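Side-chain contacts in alpha-1,3-glucanase (Streptomyces thermodiastaticus, PDB 7C7D), which hydrolyses the alpha-1,3-glucosidic linkages of alpha-1,3-glucan as a thermostable glycoside hydrolase of family GH87: residues 72-77 against 82-87; 161-166 against 324-329; 226-231 against 247-252; 502-507 against 540-545. All coordinates share one frame; numbering follows the deposited sequence. Where two conformers were deposited one is given.

Overall arrangement
Interactions 1 and 2 involve the N-terminal beta-sandwich, interactions 3 and 4 the right-handed parallel beta-helix. Interaction 1, partly buried, lies in a loop of the sandwich; interaction 2, wholly buried, ties the sandwich to the helix and differs in being carried by hydrogen bonds. They meet directly: Leu83 O lies 2.9 Å from Tyr162 OH, a probable hydrogen bond. Interactions 3 and 4 are also buried, but apolar and largely aromatic. Their centres are about 50 Å apart, on opposite sides of the chain's centre: in 226-231 against 247-252 an alpha-helix packs on the solenoid, whereas 502-507 against 540-545 brings together residues of different beta-helix faces.

Interaction 1: residues 72-77 against 82-87; sequences TKIGPD and TLASEA
A Thr-initiated ST motif shapes the loop 82-87 in the N-terminal beta-sandwich, and residues 72-77, the short strand 72-74 and the loop that follows it, pack against that loop. Ala84 is the middle of the contact. Its CB lies 3.8 Å from Gly75 CA and equally 3.8 Å from Asp77 CB, so one methyl fills the angle between the two residues. The backbone at Gly75 has positive phi (82°), and a cis peptide bond precedes Pro76; together they carry the chain from the strand around Ala84. On the strand side, Ile74 reaches over with CD1, which sits 4.0 Å from Leu83 CD2, the two side chains crossing at about a right angle. Ile74 CG1 lies between its backbone N and carbonyl carbon (chi1 67°), a placement that sends CD1 to Leu83. Ile74 also rests on Ala92 and Arg94 of strand 92-95 and on Thr189 of strand 188-196, in the sheet that contributes Asp191 to the calcium site. At the other end no hydrogen bond crosses: Asp77 OD2 approaches Thr82 CG2, while Asp77 OD1 and Thr82 OG1 both bond to Thr79, in the loop between the two segments. Within 82-87, Thr82 OG1 accepts from Ser85 N, and Ser85 OG donates to Thr82 O at 2.7 Å. The last cross-segment approach is a CA-H...O contact, Ser85 CA to Asp77 O at 3.2 Å.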
loop_
_atom_site.group_PDB
_atom_site.type_symbol
_atom_site.label_atom_id
_atom_site.label_comp_id
_atom_site.label_asym_id
_atom_site.label_seq_id
_atom_site.Cartn_x
_atom_site.Cartn_y
_atom_site.Cartn_z
ATOM N N THR A 72 -3.103 5.482 27.067
ATOM C CA THR A 72 -1.873 6.264 27.004
ATOM C C THR A 72 -1.477 6.450 25.547
ATOM O O THR A 72 -1.286 5.469 24.826
ATOM C CB THR A 72 -0.746 5.541 27.745
ATOM O OG1 THR A 72 -1.141 5.289 29.100
ATOM C CG2 THR A 72 0.528 6.385 27.731
ATOM N N LYS A 73 -1.336 7.701 25.120
ATOM C CA LYS A 73 -0.890 7.978 23.763
ATOM C C LYS A 73 0.593 7.649 23.629
ATOM O O LYS A 73 1.396 7.961 24.514
ATOM C CB LYS A 73 -1.125 9.457 23.435
ATOM C CG LYS A 73 -1.149 9.794 21.944
ATOM C CD LYS A 73 -1.428 11.285 21.691
ATOM C CE LYS A 73 -2.879 11.672 22.005
ATOM N NZ LYS A 73 -3.230 13.072 21.588
ATOM N N ILE A 74 0.953 6.999 22.521
ATOM C CA ILE A 74 2.347 6.749 22.175
ATOM C C ILE A 74 2.681 7.543 20.919
ATOM O O ILE A 74 1.803 7.842 20.102
ATOM C CB ILE A 74 2.703 5.254 22.006
ATOM C CG1 ILE A 74 2.000 4.641 20.787
ATOM C CG2 ILE A 74 2.383 4.492 23.287
ATOM C CD1 ILE A 74 2.530 3.268 20.407
ATOM N N GLY A 75 3.960 7.886 20.767
ATOM C CA GLY A 75 4.415 8.668 19.641
ATOM C C GLY A 75 4.183 10.152 19.854
ATOM O O GLY A 75 3.689 10.576 20.905
ATOM N N PRO A 76 4.526 10.976 18.854
ATOM C CA PRO A 76 5.084 10.561 17.560
ATOM C C PRO A 76 6.531 10.089 17.654
ATOM O O PRO A 76 7.313 10.604 18.451
ATOM C CB PRO A 76 5.005 11.840 16.720
ATOM C CG PRO A 76 5.018 12.946 17.710
ATOM C CD PRO A 76 4.285 12.431 18.908
ATOM N N ASP A 77 6.878 9.094 16.844
ATOM C CA ASP A 77 8.245 8.600 16.754
ATOM C C ASP A 77 8.415 8.022 15.361
ATOM O O ASP A 77 7.542 7.291 14.890
ATOM C CB ASP A 77 8.486 7.510 17.807
ATOM C CG ASP A 77 9.959 7.225 18.048
ATOM O OD1 ASP A 77 10.821 7.741 17.300
ATOM O OD2 ASP A 77 10.251 6.477 19.003
ATOM N N THR A 82 10.359 0.926 15.958
ATOM C CA THR A 82 9.531 1.220 17.118
ATOM C C THR A 82 8.053 1.021 16.796
ATOM O O THR A 82 7.615 1.153 15.651
ATOM C CB THR A 82 9.753 2.655 17.611
ATOM O OG1 THR A 82 9.331 3.587 16.604
ATOM C CG2 THR A 82 11.227 2.885 17.969
ATOM N N LEU A 83 7.276 0.728 17.840
ATOM C CA LEU A 83 5.843 0.535 17.660
ATOM C C LEU A 83 5.179 1.785 17.093
ATOM O O LEU A 83 4.351 1.695 16.177
ATOM C CB LEU A 83 5.207 0.138 18.992
ATOM C CG LEU A 83 3.741 -0.287 18.977
ATOM C CD1 LEU A 83 3.503 -1.453 18.032
ATOM C CD2 LEU A 83 3.303 -0.650 20.394
ATOM N N ALA A 84 5.533 2.963 17.616
ATOM C CA ALA A 84 4.910 4.186 17.121
ATOM C C ALA A 84 5.249 4.455 15.659
ATOM O O ALA A 84 4.426 5.020 14.929
ATOM C CB ALA A 84 5.317 5.375 17.989
ATOM N N SER A 85 6.442 4.046 15.202
ATOM C CA SER A 85 6.850 4.383 13.839
ATOM C C SER A 85 5.942 3.751 12.802
ATOM O O SER A 85 5.784 4.307 11.709
ATOM C CB SER A 85 8.305 3.980 13.577
ATOM O OG SER A 85 8.456 2.565 13.473
ATOM N N GLU A 86 5.347 2.598 13.116
ATOM C CA GLU A 86 4.471 1.913 12.175
ATOM C C GLU A 86 3.012 2.317 12.315
ATOM O O GLU A 86 2.168 1.806 11.577
ATOM C CB GLU A 86 4.603 0.388 12.298
ATOM C CG GLU A 86 5.874 -0.191 11.679
ATOM C CD GLU A 86 5.793 -1.688 11.440
ATOM O OE1 GLU A 86 4.791 -2.302 11.848
ATOM O OE2 GLU A 86 6.741 -2.246 10.844
ATOM N N ALA A 87 2.688 3.210 13.244
ATOM C CA ALA A 87 1.316 3.666 13.397
ATOM C C ALA A 87 0.995 4.767 12.394
ATOM O O ALA A 87 1.836 5.617 12.090
ATOM C CB ALA A 87 1.104 4.204 14.810
#

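Interaction 2: residues 161-166 against 324-329; sequences FYDNTR and IQHVKV
The His326 imidazole carries Gln325 CG over one face, 3.6 Å above its centre, and Asp163 OD1 at its edge, in the ring plane. Carboxylate and ring are nearly coplanar, their planes 19° apart. His326 NE2 donates to Asp163 OD1 at 2.6 Å, almost straight (168° at the hydrogen), and OD1 receives it on its syn lone pair. The straight, in-plane bond restricts rotation of the ring. Beside it the Gln325 chain is fully extended, CG anti to the backbone N (chi1 -175°), which carries the amide across to the facing strand. There Gln325 NE2 donates to Asn164 O at 2.9 Å; the acceptor lies in the amide plane, but the donor is tilted from the carbonyl plane, and the bond is bent at the hydrogen. NE2 has a second acceptor in Asp349, whose OD2 also takes Asn164 N, while Asn164 OD1 is held by Arg372. These buried polar groups join the beta-sandwich to the beta-helix: strand 163-169 pairs with strand 109-117 of the sandwich, and strand 323-325 lies between the parallel strands 292-294 and 341-348.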
loop_
_atom_site.group_PDB
_atom_site.type_symbol
_atom_site.label_atom_id
_atom_site.label_comp_id
_atom_site.label_asym_id
_atom_site.label_seq_id
_atom_site.Cartn_x
_atom_site.Cartn_y
_atom_site.Cartn_z
ATOM N N PHE A 161 4.030 -4.770 13.032
ATOM C CA PHE A 161 3.524 -4.903 14.395
ATOM C C PHE A 161 2.007 -4.854 14.469
ATOM O O PHE A 161 1.423 -5.368 15.433
ATOM C CB PHE A 161 4.066 -3.776 15.270
ATOM C CG PHE A 161 5.554 -3.622 15.202
ATOM C CD1 PHE A 161 6.389 -4.716 15.374
ATOM C CD2 PHE A 161 6.122 -2.382 14.966
ATOM C CE1 PHE A 161 7.762 -4.567 15.311
ATOM C CE2 PHE A 161 7.486 -2.233 14.892
ATOM C CZ PHE A 161 8.310 -3.326 15.070
ATOM N N TYR A 162 1.362 -4.210 13.505
ATOM C CA TYR A 162 -0.070 -3.975 13.546
ATOM C C TYR A 162 -0.801 -5.004 12.696
ATOM O O TYR A 162 -0.198 -5.829 12.005
ATOM C CB TYR A 162 -0.400 -2.535 13.094
ATOM C CG TYR A 162 0.121 -1.480 14.056
ATOM C CD1 TYR A 162 1.437 -1.044 13.988
ATOM C CD2 TYR A 162 -0.703 -0.945 15.050
ATOM C CE1 TYR A 162 1.927 -0.103 14.878
ATOM C CE2 TYR A 162 -0.224 -0.015 15.957
ATOM C CZ TYR A 162 1.093 0.403 15.861
ATOM O OH TYR A 162 1.573 1.326 16.759
ATOM N N ASP A 163 -2.124 -4.933 12.755
ATOM C CA ASP A 163 -3.034 -5.841 12.084
ATOM C C ASP A 163 -4.365 -5.110 12.022
ATOM O O ASP A 163 -4.577 -4.132 12.741
ATOM C CB ASP A 163 -3.166 -7.128 12.909
ATOM C CG ASP A 163 -3.963 -8.188 12.216
ATOM O OD1 ASP A 163 -3.699 -8.423 11.023
ATOM O OD2 ASP A 163 -4.838 -8.798 12.883
ATOM N N ASN A 164 -5.263 -5.587 11.164
ATOM C CA ASN A 164 -6.581 -4.987 11.012
ATOM C C ASN A 164 -7.647 -6.017 11.340
ATOM O O ASN A 164 -7.608 -7.151 10.845
ATOM C CB ASN A 164 -6.781 -4.425 9.606
ATOM C CG ASN A 164 -6.006 -3.138 9.392
ATOM O OD1 ASN A 164 -6.549 -2.046 9.541
ATOM N ND2 ASN A 164 -4.720 -3.263 9.072
ATOM N N THR A 165 -8.594 -5.617 12.172
ATOM C CA THR A 165 -9.705 -6.469 12.551
ATOM C C THR A 165 -10.997 -5.721 12.256
ATOM O O THR A 165 -11.071 -4.500 12.428
ATOM C CB THR A 165 -9.586 -6.871 14.030
ATOM O OG1 THR A 165 -10.639 -7.774 14.363
ATOM C CG2 THR A 165 -9.628 -5.653 14.953
ATOM N N ARG A 166 -12.006 -6.445 11.774
ATOM C CA ARG A 166 -13.227 -5.809 11.299
ATOM C C ARG A 166 -14.459 -6.465 11.900
ATOM O O ARG A 166 -14.435 -7.619 12.337
ATOM C CB ARG A 166 -13.320 -5.819 9.767
ATOM C CG ARG A 166 -13.597 -7.186 9.161
ATOM C CD ARG A 166 -13.749 -7.109 7.643
ATOM N NE ARG A 166 -14.032 -8.419 7.063
ATOM C CZ ARG A 166 -14.366 -8.629 5.794
ATOM N NH1 ARG A 166 -14.476 -7.611 4.951
ATOM N NH2 ARG A 166 -14.608 -9.863 5.372
ATOM N N ILE A 324 -8.717 -8.168 0.535
ATOM C CA ILE A 324 -7.583 -9.083 0.437
ATOM C C ILE A 324 -6.716 -8.856 1.664
ATOM O O ILE A 324 -6.313 -7.716 1.930
ATOM C CB ILE A 324 -6.770 -8.816 -0.840
ATOM C CG1 ILE A 324 -7.662 -8.875 -2.083
ATOM C CG2 ILE A 324 -5.580 -9.765 -0.943
ATOM C CD1 ILE A 324 -8.388 -10.175 -2.281
ATOM N N GLN A 325 -6.444 -9.921 2.422
ATOM C CA GLN A 325 -5.787 -9.737 3.705
ATOM C C GLN A 325 -5.022 -10.994 4.104
ATOM O O GLN A 325 -5.433 -12.111 3.792
ATOM C CB GLN A 325 -6.835 -9.396 4.773
ATOM C CG GLN A 325 -6.271 -9.054 6.126
ATOM C CD GLN A 325 -7.348 -8.727 7.148
ATOM O OE1 GLN A 325 -8.511 -9.131 7.005
ATOM N NE2 GLN A 325 -6.967 -7.992 8.185
ATOM N N HIS A 326 -3.923 -10.801 4.843
ATOM C CA HIS A 326 -3.190 -11.918 5.463
ATOM C C HIS A 326 -2.646 -12.890 4.421
ATOM O O HIS A 326 -2.717 -14.113 4.581
ATOM C CB HIS A 326 -4.004 -12.645 6.536
ATOM C CG HIS A 326 -4.331 -11.796 7.721
ATOM N ND1 HIS A 326 -5.410 -12.046 8.542
ATOM C CD2 HIS A 326 -3.726 -10.691 8.220
ATOM C CE1 HIS A 326 -5.458 -11.130 9.494
ATOM N NE2 HIS A 326 -4.446 -10.297 9.322
ATOM N N VAL A 327 -2.095 -12.334 3.345
ATOM C CA VAL A 327 -1.343 -13.088 2.349
ATOM C C VAL A 327 0.064 -12.507 2.285
ATOM O O VAL A 327 0.386 -11.556 3.012
ATOM C CB VAL A 327 -2.047 -13.094 0.977
ATOM C CG1 VAL A 327 -3.359 -13.850 1.067
ATOM C CG2 VAL A 327 -2.313 -11.666 0.474
ATOM N N LYS A 328 0.920 -13.074 1.435
ATOM C CA LYS A 328 2.257 -12.513 1.256
ATOM C C LYS A 328 2.192 -11.317 0.311
ATOM O O LYS A 328 2.439 -10.178 0.715
ATOM C CB LYS A 328 3.232 -13.584 0.755
ATOM C CG LYS A 328 4.664 -13.072 0.657
ATOM C CD LYS A 328 5.609 -14.064 0.021
ATOM C CE LYS A 328 5.333 -14.233 -1.455
ATOM N NZ LYS A 328 6.477 -14.907 -2.143
ATOM N N VAL A 329 1.855 -11.568 -0.953
ATOM C CA VAL A 329 1.566 -10.524 -1.928
ATOM C C VAL A 329 0.088 -10.604 -2.274
ATOM O O VAL A 329 -0.454 -11.698 -2.465
ATOM C CB VAL A 329 2.437 -10.667 -3.192
ATOM C CG1 VAL A 329 2.076 -9.600 -4.229
ATOM C CG2 VAL A 329 3.897 -10.573 -2.825
#

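Interaction 3: residues 226-231 against 247-252; sequences QAFRDA and YRITGP
Phe228 meets two side chains of 247-252, one at its edge and one over its face. Its edge is turned to the face of Tyr247 in an offset edge-to-face pair, with ring centroids 5.7 Å apart and planes at 65°; the nearest atoms are Phe228 CE1 and Tyr247 CD2, 4.0 Å apart. Over one face of the Phe228 ring, in the conformer given for Ile249 (a second was deposited), stands the methyl Ile249 CD1, 3.8 Å from the ring centroid and 16° off the normal, a CH-pi contact shifted toward the rim, where Phe228 CD1 is 3.7 Å away. In that conformer Ile249 CG1 is anti to the carbonyl carbon (chi1 -58°), and from there CD1 bends up to the ring. Across this contact the interactions are apolar throughout. The setting is the N-terminal end of the right-handed parallel beta-helix of the pectate lyase-like family, where helix 225-234 packs against the first coils, consistent with the helix that commonly caps this end of such solenoids. Strands flank the pair: Phe228 and Tyr247 both rest on Ile242 of strand 238-242, while Phe228 and Ile249 share Val271 of strand 269-272. Farther out, Tyr247 OH hydrogen-bonds to Pro243 O, and Ile249 O to Ser273 OG.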
loop_
_atom_site.group_PDB
_atom_site.type_symbol
_atom_site.label_atom_id
_atom_site.label_comp_id
_atom_site.label_asym_id
_atom_site.label_seq_id
_atom_site.Cartn_x
_atom_site.Cartn_y
_atom_site.Cartn_z
ATOM N N GLN A 226 -12.302 -27.934 -4.938
ATOM C CA GLN A 226 -12.838 -28.685 -6.066
ATOM C C GLN A 226 -14.188 -28.137 -6.507
ATOM O O GLN A 226 -14.473 -28.069 -7.707
ATOM C CB GLN A 226 -12.945 -30.164 -5.712
ATOM C CG GLN A 226 -13.313 -31.043 -6.893
ATOM C CD GLN A 226 -12.324 -30.927 -8.039
ATOM O OE1 GLN A 226 -11.115 -30.818 -7.824
ATOM N NE2 GLN A 226 -12.834 -30.954 -9.266
ATOM N N ALA A 227 -15.031 -27.739 -5.550
ATOM C CA ALA A 227 -16.322 -27.156 -5.899
ATOM C C ALA A 227 -16.154 -25.872 -6.702
ATOM O O ALA A 227 -16.867 -25.650 -7.687
ATOM C CB ALA A 227 -17.144 -26.890 -4.640
ATOM N N PHE A 228 -15.225 -25.006 -6.290
ATOM C CA PHE A 228 -14.985 -23.788 -7.061
ATOM C C PHE A 228 -14.481 -24.129 -8.455
ATOM O O PHE A 228 -14.907 -23.528 -9.448
ATOM C CB PHE A 228 -13.972 -22.897 -6.340
ATOM C CG PHE A 228 -14.576 -21.992 -5.301
ATOM C CD1 PHE A 228 -15.379 -22.499 -4.289
ATOM C CD2 PHE A 228 -14.329 -20.626 -5.331
ATOM C CE1 PHE A 228 -15.927 -21.658 -3.332
ATOM C CE2 PHE A 228 -14.876 -19.785 -4.381
ATOM C CZ PHE A 228 -15.675 -20.297 -3.381
ATOM N N ARG A 229 -13.569 -25.096 -8.542
ATOM C CA ARG A 229 -13.071 -25.562 -9.829
ATOM C C ARG A 229 -14.214 -26.069 -10.702
ATOM O O ARG A 229 -14.304 -25.731 -11.888
ATOM C CB ARG A 229 -12.057 -26.668 -9.553
ATOM C CG ARG A 229 -11.188 -27.125 -10.688
ATOM C CD ARG A 229 -10.162 -28.071 -10.085
ATOM N NE ARG A 229 -9.309 -28.721 -11.066
ATOM C CZ ARG A 229 -8.653 -29.849 -10.825
ATOM N NH1 ARG A 229 -8.768 -30.438 -9.642
ATOM N NH2 ARG A 229 -7.888 -30.390 -11.762
ATOM N N ASP A 230 -15.109 -26.873 -10.120
ATOM C CA ASP A 230 -16.238 -27.409 -10.878
ATOM C C ASP A 230 -17.189 -26.302 -11.319
ATOM O O ASP A 230 -17.720 -26.342 -12.435
ATOM C CB ASP A 230 -16.987 -28.447 -10.043
ATOM C CG ASP A 230 -16.183 -29.715 -9.816
ATOM O OD1 ASP A 230 -15.207 -29.952 -10.557
ATOM O OD2 ASP A 230 -16.538 -30.483 -8.897
ATOM N N ALA A 231 -17.434 -25.316 -10.453
ATOM C CA ALA A 231 -18.322 -24.218 -10.821
ATOM C C ALA A 231 -17.737 -23.401 -11.963
ATOM O O ALA A 231 -18.454 -23.028 -12.898
ATOM C CB ALA A 231 -18.600 -23.338 -9.604
ATOM N N TYR A 247 -15.459 -20.049 3.190
ATOM C CA TYR A 247 -15.067 -21.143 2.311
ATOM C C TYR A 247 -13.574 -21.366 2.424
ATOM O O TYR A 247 -12.787 -20.474 2.104
ATOM C CB TYR A 247 -15.401 -20.812 0.857
ATOM C CG TYR A 247 -16.852 -20.508 0.633
ATOM C CD1 TYR A 247 -17.350 -19.223 0.812
ATOM C CD2 TYR A 247 -17.730 -21.511 0.244
ATOM C CE1 TYR A 247 -18.687 -18.945 0.614
ATOM C CE2 TYR A 247 -19.064 -21.245 0.040
ATOM C CZ TYR A 247 -19.540 -19.958 0.223
ATOM O OH TYR A 247 -20.874 -19.702 0.015
ATOM N N ARG A 248 -13.177 -22.554 2.851
ATOM C CA ARG A 248 -11.768 -22.917 2.870
ATOM C C ARG A 248 -11.355 -23.338 1.465
ATOM O O ARG A 248 -11.980 -24.225 0.873
ATOM C CB ARG A 248 -11.540 -24.060 3.857
ATOM C CG ARG A 248 -10.103 -24.560 3.916
ATOM C CD ARG A 248 -9.809 -25.234 5.250
ATOM N NE ARG A 248 -10.492 -26.519 5.381
ATOM C CZ ARG A 248 -10.020 -27.669 4.910
ATOM N NH1 ARG A 248 -8.858 -27.704 4.271
ATOM N NH2 ARG A 248 -10.712 -28.788 5.077
ATOM N N ILE A 249 -10.321 -22.697 0.927
ATOM C CA ILE A 249 -9.761 -23.032 -0.383
ATOM C C ILE A 249 -8.269 -23.271 -0.183
ATOM O O ILE A 249 -7.487 -22.316 -0.129
ATOM C CB ILE A 249 -10.007 -21.927 -1.420
ATOM C CG1 ILE A 249 -11.504 -21.645 -1.566
ATOM C CG2 ILE A 249 -9.380 -22.297 -2.762
ATOM C CD1 ILE A 249 -12.234 -22.664 -2.406
ATOM N N THR A 250 -7.860 -24.536 -0.058
ATOM C CA THR A 250 -6.430 -24.815 0.015
ATOM C C THR A 250 -5.736 -24.336 -1.249
ATOM O O THR A 250 -4.642 -23.764 -1.188
ATOM C CB THR A 250 -6.166 -26.305 0.242
ATOM O OG1 THR A 250 -6.791 -27.072 -0.796
ATOM C CG2 THR A 250 -6.699 -26.737 1.587
ATOM N N GLY A 251 -6.373 -24.533 -2.403
ATOM C CA GLY A 251 -5.895 -23.966 -3.639
ATOM C C GLY A 251 -4.705 -24.721 -4.195
ATOM O O GLY A 251 -4.269 -25.736 -3.641
ATOM N N PRO A 252 -4.148 -24.237 -5.313
ATOM C CA PRO A 252 -4.609 -23.055 -6.039
ATOM C C PRO A 252 -5.645 -23.420 -7.082
ATOM O O PRO A 252 -5.753 -24.575 -7.499
ATOM C CB PRO A 252 -3.345 -22.603 -6.755
ATOM C CG PRO A 252 -2.649 -23.892 -7.097
ATOM C CD PRO A 252 -2.971 -24.850 -5.960
#

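Interaction 4: residues 502-507 against 540-545; sequences FEFVSG and ATFRNV
Inside the right-handed parallel beta-helix, Phe504 and Phe542 meet as two rings reaching into the interior from opposite directions, one from strand 502-505 and one from strand 538-550. These strands belong to separate runs of parallel strands in the solenoid, and the nearest CA atoms of the two segments, those of Phe504 and Ala540, are 9.1 Å apart. The distance is therefore bridged by side chains and not by backbone pairing.

The ring centroids of the aromatic pair are 5.7 Å apart and the planes stand at 69°. Phe504 CE2 lies in the plane of the Phe542 ring, at its edge, whereas Phe542 CZ comes to the Phe504 ring obliquely. In both residues CG is anti to the carbonyl carbon (chi1 -53° in Phe504 and -60° in Phe542), and from the two walls these torsions bring the far ends of the rings together.

Apolar contacts with the surrounding strands enclose the pair. Phe504 touches Val517 and Val476, Phe542 touches Val519 and Val569, and both reach Val532 of strand 530-534, which hydrogen-bonds alongside 502-505 through Phe504 and Gln533.

Polar interactions lie outside the ring pair: in the conformer given, Arg543 forms a salt bridge to Asp520, Asn544 ND2 hydrogen-bonds to the same carboxylate, and Phe542 O accepts from Asn575 ND2. Within the ring pair, the shortest approach is 3.4 Å, from Phe504 CE2 to Phe542 CZ, with Phe504 CE2 to Phe542 CE2 next at 3.7 Å.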
loop_
_atom_site.group_PDB
_atom_site.type_symbol
_atom_site.label_atom_id
_atom_site.label_comp_id
_atom_site.label_asym_id
_atom_site.label_seq_id
_atom_site.Cartn_x
_atom_site.Cartn_y
_atom_site.Cartn_z
ATOM N N PHE A 502 12.114 16.288 -2.379
ATOM C CA PHE A 502 12.529 15.677 -3.637
ATOM C C PHE A 502 13.971 15.207 -3.514
ATOM O O PHE A 502 14.832 15.967 -3.056
ATOM C CB PHE A 502 12.442 16.684 -4.789
ATOM C CG PHE A 502 11.055 17.196 -5.060
ATOM C CD1 PHE A 502 10.145 16.437 -5.781
ATOM C CD2 PHE A 502 10.664 18.452 -4.610
ATOM C CE1 PHE A 502 8.873 16.907 -6.037
ATOM C CE2 PHE A 502 9.386 18.932 -4.867
ATOM C CZ PHE A 502 8.488 18.150 -5.577
ATOM N N GLU A 503 14.242 13.972 -3.940
ATOM C CA GLU A 503 15.588 13.421 -3.918
ATOM C C GLU A 503 15.963 12.928 -5.307
ATOM O O GLU A 503 15.176 12.238 -5.962
ATOM C CB GLU A 503 15.680 12.261 -2.924
ATOM C CG GLU A 503 17.037 11.576 -2.933
ATOM C CD GLU A 503 17.093 10.307 -2.111
ATOM O OE1 GLU A 503 16.035 9.801 -1.670
ATOM O OE2 GLU A 503 18.220 9.804 -1.917
ATOM N N PHE A 504 17.159 13.295 -5.753
ATOM C CA PHE A 504 17.707 12.834 -7.022
ATOM C C PHE A 504 19.027 12.157 -6.703
ATOM O O PHE A 504 19.924 12.776 -6.127
ATOM C CB PHE A 504 17.857 14.016 -7.983
ATOM C CG PHE A 504 16.584 14.787 -8.130
ATOM C CD1 PHE A 504 15.516 14.239 -8.808
ATOM C CD2 PHE A 504 16.413 16.008 -7.503
ATOM C CE1 PHE A 504 14.314 14.916 -8.911
ATOM C CE2 PHE A 504 15.216 16.689 -7.597
ATOM C CZ PHE A 504 14.166 16.146 -8.312
ATOM N N VAL A 505 19.123 10.867 -7.008
ATOM C CA VAL A 505 20.219 10.066 -6.486
ATOM C C VAL A 505 20.558 8.991 -7.505
ATOM O O VAL A 505 19.714 8.572 -8.299
ATOM C CB VAL A 505 19.838 9.477 -5.103
ATOM C CG1 VAL A 505 18.680 8.491 -5.223
ATOM C CG2 VAL A 505 21.034 8.832 -4.416
ATOM N N SER A 506 21.809 8.548 -7.485
ATOM C CA SER A 506 22.214 7.321 -8.158
ATOM C C SER A 506 22.583 6.380 -7.016
ATOM O O SER A 506 23.709 6.389 -6.515
ATOM C CB SER A 506 23.360 7.590 -9.112
ATOM O OG SER A 506 23.572 6.490 -9.978
ATOM N N GLY A 507 21.602 5.587 -6.588
ATOM C CA GLY A 507 21.619 4.980 -5.266
ATOM C C GLY A 507 22.653 3.891 -5.055
ATOM O O GLY A 507 22.896 3.519 -3.901
ATOM N N ALA A 540 18.104 18.983 -13.746
ATOM C CA ALA A 540 16.658 19.001 -13.621
ATOM C C ALA A 540 16.185 20.441 -13.635
ATOM O O ALA A 540 16.926 21.355 -13.264
ATOM C CB ALA A 540 16.191 18.325 -12.332
ATOM N N THR A 541 14.943 20.631 -14.056
ATOM C CA THR A 541 14.314 21.941 -14.072
ATOM C C THR A 541 13.192 21.971 -13.048
ATOM O O THR A 541 12.392 21.032 -12.964
ATOM C CB THR A 541 13.747 22.234 -15.460
ATOM O OG1 THR A 541 14.817 22.219 -16.408
ATOM C CG2 THR A 541 13.056 23.598 -15.497
ATOM N N PHE A 542 13.139 23.054 -12.276
ATOM C CA PHE A 542 12.128 23.240 -11.245
ATOM C C PHE A 542 11.347 24.517 -11.508
ATOM O O PHE A 542 11.940 25.592 -11.642
ATOM C CB PHE A 542 12.774 23.332 -9.865
ATOM C CG PHE A 542 13.552 22.101 -9.506
ATOM C CD1 PHE A 542 14.841 21.919 -9.992
ATOM C CD2 PHE A 542 12.995 21.108 -8.724
ATOM C CE1 PHE A 542 15.563 20.783 -9.692
ATOM C CE2 PHE A 542 13.718 19.953 -8.415
ATOM C CZ PHE A 542 15.001 19.803 -8.898
ATOM N N ARG A 543 10.021 24.399 -11.573
ATOM C CA ARG A 543 9.138 25.543 -11.736
ATOM C C ARG A 543 7.979 25.422 -10.761
ATOM O O ARG A 543 7.493 24.321 -10.491
ATOM C CB ARG A 543 8.517 25.593 -13.151
ATOM C CG ARG A 543 9.469 25.828 -14.300
ATOM C CD ARG A 543 8.696 26.021 -15.604
ATOM N NE ARG A 543 7.945 24.828 -15.989
ATOM C CZ ARG A 543 8.407 23.893 -16.814
ATOM N NH1 ARG A 543 9.618 24.019 -17.339
ATOM N NH2 ARG A 543 7.663 22.835 -17.113
ATOM N N ASN A 544 7.516 26.567 -10.254
ATOM C CA ASN A 544 6.253 26.627 -9.528
ATOM C C ASN A 544 6.241 25.760 -8.273
ATOM O O ASN A 544 5.199 25.225 -7.891
ATOM C CB ASN A 544 5.087 26.297 -10.460
ATOM C CG ASN A 544 5.101 27.173 -11.682
ATOM O OD1 ASN A 544 5.302 28.387 -11.564
ATOM N ND2 ASN A 544 4.936 26.580 -12.861
ATOM N N VAL A 545 7.386 25.644 -7.606
ATOM C CA VAL A 545 7.482 24.921 -6.344
ATOM C C VAL A 545 7.420 25.942 -5.216
ATOM O O VAL A 545 8.321 26.774 -5.074
ATOM C CB VAL A 545 8.762 24.082 -6.276
ATOM C CG1 VAL A 545 8.902 23.427 -4.901
ATOM C CG2 VAL A 545 8.758 23.034 -7.384
#